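Local coordinates for putative extracellular solute-binding protein (Bordetella bronchiseptica, PDB 4P56) that probably captures aromatic acids such as mandelate in the periplasm for delivery to a TRAP-type membrane transporter, at residues A105-R117 against T227-A239. Numbering follows the deposited sequence.
With RMN ((R)-mandelic acid), chain D.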
loop_
_atom_site.group_PDB
_atom_site.type_symbol
_atom_site.label_atom_id
_atom_site.label_comp_id
_atom_site.label_asym_id
_atom_site.label_seq_id
_atom_site.Cartn_x
_atom_site.Cartn_y
_atom_site.Cartn_z
ATOM N N ALA A 105 7.744 6.183 3.988
ATOM C CA ALA A 105 6.483 5.949 4.702
ATOM C C ALA A 105 6.244 4.490 5.064
ATOM O O ALA A 105 5.269 4.179 5.756
ATOM C CB ALA A 105 5.302 6.443 3.874
ATOM N N VAL A 106 7.134 3.614 4.617
ATOM C CA VAL A 106 6.877 2.176 4.668
ATOM C C VAL A 106 8.059 1.375 5.233
ATOM O O VAL A 106 8.118 0.149 5.092
ATOM C CB VAL A 106 6.476 1.614 3.278
ATOM C CG1 VAL A 106 5.201 2.233 2.834
ATOM C CG2 VAL A 106 7.584 1.840 2.225
ATOM N N LEU A 107 8.963 2.059 5.927
ATOM C CA LEU A 107 10.132 1.407 6.489
ATOM C C LEU A 107 9.712 0.411 7.576
ATOM O O LEU A 107 8.629 0.506 8.134
ATOM C CB LEU A 107 11.094 2.447 7.046
ATOM C CG LEU A 107 11.786 3.305 5.962
ATOM C CD1 LEU A 107 12.315 4.594 6.561
ATOM C CD2 LEU A 107 12.925 2.540 5.317
ATOM N N PRO A 108 10.578 -0.556 7.880
ATOM C CA PRO A 108 10.217 -1.480 8.969
ATOM C C PRO A 108 9.967 -0.763 10.302
ATOM O O PRO A 108 10.669 0.200 10.621
ATOM C CB PRO A 108 11.446 -2.383 9.077
ATOM C CG PRO A 108 12.043 -2.365 7.691
ATOM C CD PRO A 108 11.821 -0.946 7.197
ATOM N N PHE A 109 8.961 -1.227 11.037
ATOM C CA PHE A 109 8.732 -0.875 12.456
ATOM C C PHE A 109 8.341 0.570 12.704
ATOM O O PHE A 109 8.764 1.165 13.689
ATOM C CB PHE A 109 9.985 -1.157 13.293
ATOM C CG PHE A 109 10.630 -2.468 12.996
ATOM C CD1 PHE A 109 9.878 -3.584 12.737
ATOM C CD2 PHE A 109 12.011 -2.557 12.933
ATOM C CE1 PHE A 109 10.501 -4.800 12.450
ATOM C CE2 PHE A 109 12.622 -3.737 12.649
ATOM C CZ PHE A 109 11.876 -4.864 12.400
ATOM N N SER A 110 7.550 1.134 11.815
ATOM C CA SER A 110 7.360 2.566 11.800
ATOM C C SER A 110 5.928 3.046 11.937
ATOM O O SER A 110 5.692 4.242 11.883
ATOM C CB SER A 110 7.854 3.092 10.470
ATOM O OG SER A 110 7.146 2.478 9.411
ATOM N N GLY A 111 4.962 2.152 12.045
ATOM C CA GLY A 111 3.581 2.617 12.029
ATOM C C GLY A 111 2.579 1.549 12.384
ATOM O O GLY A 111 2.569 0.485 11.756
ATOM N N ASP A 112 1.717 1.871 13.350
ATOM C CA ASP A 112 0.799 0.903 13.960
ATOM C C ASP A 112 -0.416 0.571 13.108
ATOM O O ASP A 112 -0.940 -0.552 13.166
ATOM C CB ASP A 112 0.256 1.454 15.286
ATOM C CG ASP A 112 1.332 1.630 16.348
ATOM O OD1 ASP A 112 2.457 1.081 16.189
ATOM O OD2 ASP A 112 1.017 2.320 17.344
ATOM N N THR A 113 -0.908 1.558 12.375
ATOM C CA THR A 113 -2.176 1.383 11.664
ATOM C C THR A 113 -2.083 1.939 10.259
ATOM O O THR A 113 -1.217 2.756 9.969
ATOM C CB THR A 113 -3.379 2.037 12.402
ATOM O OG1 THR A 113 -3.319 3.473 12.305
ATOM C CG2 THR A 113 -3.447 1.587 13.882
ATOM N N ALA A 114 -2.972 1.473 9.377
ATOM C CA ALA A 114 -3.080 2.047 8.052
ATOM C C ALA A 114 -3.547 3.501 8.126
ATOM O O ALA A 114 -3.159 4.313 7.292
ATOM C CB ALA A 114 -4.050 1.254 7.212
ATOM N N THR A 115 -4.406 3.826 9.091
ATOM C CA THR A 115 -4.915 5.191 9.194
ATOM C C THR A 115 -3.820 6.194 9.479
ATOM O O THR A 115 -3.663 7.196 8.754
ATOM C CB THR A 115 -6.052 5.298 10.229
ATOM O OG1 THR A 115 -7.167 4.537 9.762
ATOM C CG2 THR A 115 -6.509 6.776 10.408
ATOM N N SER A 116 -3.053 5.969 10.535
ATOM C CA SER A 116 -1.976 6.900 10.867
ATOM C C SER A 116 -0.929 7.016 9.738
ATOM O O SER A 116 -0.545 8.133 9.332
ATOM C CB SER A 116 -1.327 6.482 12.199
ATOM O OG SER A 116 -0.676 5.234 12.022
ATOM N N ARG A 117 -0.508 5.877 9.190
ATOM C CA ARG A 117 0.490 5.870 8.096
ATOM C C ARG A 117 -0.007 6.553 6.817
ATOM O O ARG A 117 0.764 7.249 6.138
ATOM C CB ARG A 117 0.897 4.442 7.763
ATOM C CG ARG A 117 2.188 4.337 6.990
ATOM C CD ARG A 117 2.435 2.885 6.542
ATOM N NE ARG A 117 2.607 1.937 7.631
ATOM C CZ ARG A 117 3.781 1.676 8.205
ATOM N NH1 ARG A 117 4.881 2.332 7.838
ATOM N NH2 ARG A 117 3.858 0.772 9.156
ATOM N N THR A 227 4.289 -14.333 11.391
ATOM C CA THR A 227 5.089 -13.592 12.369
ATOM C C THR A 227 4.812 -12.122 12.225
ATOM O O THR A 227 4.959 -11.554 11.154
ATOM C CB THR A 227 6.590 -13.865 12.207
ATOM O OG1 THR A 227 6.810 -15.269 12.423
ATOM C CG2 THR A 227 7.404 -13.044 13.236
ATOM N N GLU A 228 4.355 -11.524 13.311
ATOM C CA GLU A 228 4.015 -10.118 13.327
ATOM C C GLU A 228 5.144 -9.363 13.980
ATOM O O GLU A 228 5.869 -9.904 14.805
ATOM C CB GLU A 228 2.738 -9.884 14.118
ATOM C CG GLU A 228 1.507 -10.543 13.534
ATOM C CD GLU A 228 0.293 -10.167 14.331
ATOM O OE1 GLU A 228 -0.030 -10.902 15.277
ATOM O OE2 GLU A 228 -0.302 -9.093 14.060
ATOM N N PHE A 229 5.264 -8.094 13.606
ATOM C CA PHE A 229 6.339 -7.237 14.062
ATOM C C PHE A 229 5.731 -5.919 14.524
ATOM O O PHE A 229 4.848 -5.380 13.855
ATOM C CB PHE A 229 7.255 -6.932 12.883
ATOM C CG PHE A 229 8.084 -8.098 12.424
ATOM C CD1 PHE A 229 7.557 -9.045 11.564
ATOM C CD2 PHE A 229 9.397 -8.232 12.842
ATOM C CE1 PHE A 229 8.315 -10.099 11.138
ATOM C CE2 PHE A 229 10.151 -9.287 12.425
ATOM C CZ PHE A 229 9.610 -10.220 11.555
ATOM N N PRO A 230 6.225 -5.373 15.634
ATOM C CA PRO A 230 5.717 -4.085 16.089
ATOM C C PRO A 230 5.937 -3.002 15.054
ATOM O O PRO A 230 7.058 -2.793 14.589
ATOM C CB PRO A 230 6.531 -3.813 17.358
ATOM C CG PRO A 230 6.864 -5.185 17.873
ATOM C CD PRO A 230 7.139 -5.981 16.616
ATOM N N GLY A 231 4.850 -2.320 14.706
ATOM C CA GLY A 231 4.886 -1.256 13.722
ATOM C C GLY A 231 5.034 -1.775 12.311
ATOM O O GLY A 231 5.249 -0.989 11.375
ATOM N N GLY A 232 4.942 -3.097 12.150
ATOM C CA GLY A 232 4.987 -3.702 10.836
ATOM C C GLY A 232 6.381 -4.072 10.352
ATOM O O GLY A 232 7.364 -3.399 10.628
ATOM N N LEU A 233 6.455 -5.152 9.589
ATOM C CA LEU A 233 7.703 -5.544 8.971
ATOM C C LEU A 233 8.043 -4.607 7.825
ATOM O O LEU A 233 9.224 -4.386 7.511
ATOM C CB LEU A 233 7.615 -6.985 8.475
ATOM C CG LEU A 233 8.851 -7.544 7.764
ATOM C CD1 LEU A 233 10.086 -7.492 8.674
ATOM C CD2 LEU A 233 8.625 -8.952 7.272
ATOM N N TYR A 234 7.004 -4.058 7.209
ATOM C CA TYR A 234 7.130 -3.156 6.055
ATOM C C TYR A 234 5.678 -2.714 5.792
ATOM O O TYR A 234 4.725 -3.178 6.454
ATOM C CB TYR A 234 7.668 -3.905 4.806
ATOM C CG TYR A 234 6.564 -4.751 4.268
ATOM C CD1 TYR A 234 6.260 -5.947 4.867
ATOM C CD2 TYR A 234 5.740 -4.299 3.233
ATOM C CE1 TYR A 234 5.176 -6.688 4.473
ATOM C CE2 TYR A 234 4.671 -5.047 2.810
ATOM C CZ TYR A 234 4.384 -6.242 3.447
ATOM O OH TYR A 234 3.304 -7.024 3.083
ATOM N N SER A 235 5.492 -1.795 4.867
ATOM C CA SER A 235 4.152 -1.506 4.391
ATOM C C SER A 235 4.266 -1.125 2.910
ATOM O O SER A 235 5.337 -1.251 2.321
ATOM C CB SER A 235 3.514 -0.399 5.242
ATOM O OG SER A 235 2.197 -0.155 4.801
ATOM N N ASP A 236 3.174 -0.665 2.319
ATOM C CA ASP A 236 3.135 -0.308 0.892
ATOM C C ASP A 236 2.179 0.864 0.778
ATOM O O ASP A 236 1.260 1.008 1.609
ATOM C CB ASP A 236 2.634 -1.475 0.038
ATOM C CG ASP A 236 2.569 -1.136 -1.453
ATOM O OD1 ASP A 236 3.391 -0.312 -1.960
ATOM O OD2 ASP A 236 1.664 -1.692 -2.125
ATOM N N THR A 237 2.421 1.726 -0.210
ATOM C CA THR A 237 1.562 2.886 -0.426
ATOM C C THR A 237 0.926 2.721 -1.787
ATOM O O THR A 237 1.536 2.157 -2.675
ATOM C CB THR A 237 2.336 4.223 -0.338
ATOM O OG1 THR A 237 3.527 4.173 -1.131
ATOM C CG2 THR A 237 2.753 4.519 1.134
ATOM N N HIS A 238 -0.293 3.210 -1.930
ATOM C CA HIS A 238 -0.929 3.291 -3.216
ATOM C C HIS A 238 -1.243 4.741 -3.533
ATOM O O HIS A 238 -1.378 5.566 -2.632
ATOM C CB HIS A 238 -2.254 2.517 -3.192
ATOM C CG HIS A 238 -2.106 1.045 -3.032
ATOM N ND1 HIS A 238 -3.200 0.209 -2.940
ATOM C CD2 HIS A 238 -1.013 0.252 -2.902
ATOM C CE1 HIS A 238 -2.786 -1.038 -2.794
ATOM N NE2 HIS A 238 -1.463 -1.036 -2.764
ATOM N N ALA A 239 -1.402 5.040 -4.811
ATOM C CA ALA A 239 -1.826 6.373 -5.238
ATOM C C ALA A 239 -3.190 6.296 -5.911
ATOM O O ALA A 239 -3.446 5.384 -6.675
ATOM C CB ALA A 239 -0.806 6.971 -6.197
HETATM C C1 RMN D . -1.041 -5.051 -1.867
HETATM C C2 RMN D . -2.028 -4.758 -2.796
HETATM C C3 RMN D . -3.357 -5.020 -2.519
HETATM C C4 RMN D . -3.716 -5.616 -1.323
HETATM C C5 RMN D . -2.729 -5.924 -0.391
HETATM C C6 RMN D . -1.403 -5.636 -0.669
HETATM C C7 RMN D . 0.406 -4.781 -2.181
HETATM C C10 RMN D . 1.086 -6.087 -2.467
HETATM O O8 RMN D . 1.091 -4.229 -1.123
HETATM O O11 RMN D . 1.628 -6.784 -1.542
HETATM O O12 RMN D . 1.068 -6.539 -3.651
HETATM O O HOH W 1 6.387 -1.061 8.710
#
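Arg117 reaches Ser235 and Gly231 through a side chain that leaves its helix with CG anti to the backbone N (chi1 -162°) and then bends at chi3 (-63°), which lays the guanidinium with one face over Ser235 CB, 3.5 Å from Arg117 NE. At the rim of that group NH1 donates to Ala105 O in the guanidinium plane and to Ser110 OG a little out of it, while NH2 makes a weak bond to Gly231 O. One arginine thus ties the loop 105-113 to the helix that follows it and to the opposing turn.

Gly231 O collects several donors: Gly111 N lies in the carbonyl plane on a lone pair at 3.2 Å, and Ser110 N adds a weak bond. Water 1 lies between Gly231 O and Leu107 O, within hydrogen-bonding distance of both. Gly231 is the third residue of the type II turn 229-232 (phi 74°), and lets the Phe109 backbone come close, with Phe109 CA 3.6 Å from Gly231 O. Next to it, Phe109 N donates to Gly232 O at 2.7 Å, and farther along Ser235 N bonds Val106 O at 3.3 Å.

Apolar contacts flank these bonds. The Phe109 ring has Pro108 CB over the centre of one face, and its CE1 meets Phe229 CD2 at 3.6 Å, the latter at the Phe109 ring edge. Val106 CG1 rests 3.8 Å from Thr237 CG2.

At Thr237 the chain enters strand 237-242, the middle strand between 87-91 and 139-145. Asp236 OD2 accepts from the mandelate O8 at 2.8 Å and also bonds Ser91, so the fastened loop leads directly into the ligand pocket. Helix 174-182 packs on Val106, Pro108 and Tyr234, Ser235 OG bonds His146 O, and helix 263-285 lies against the start of helix 114-129.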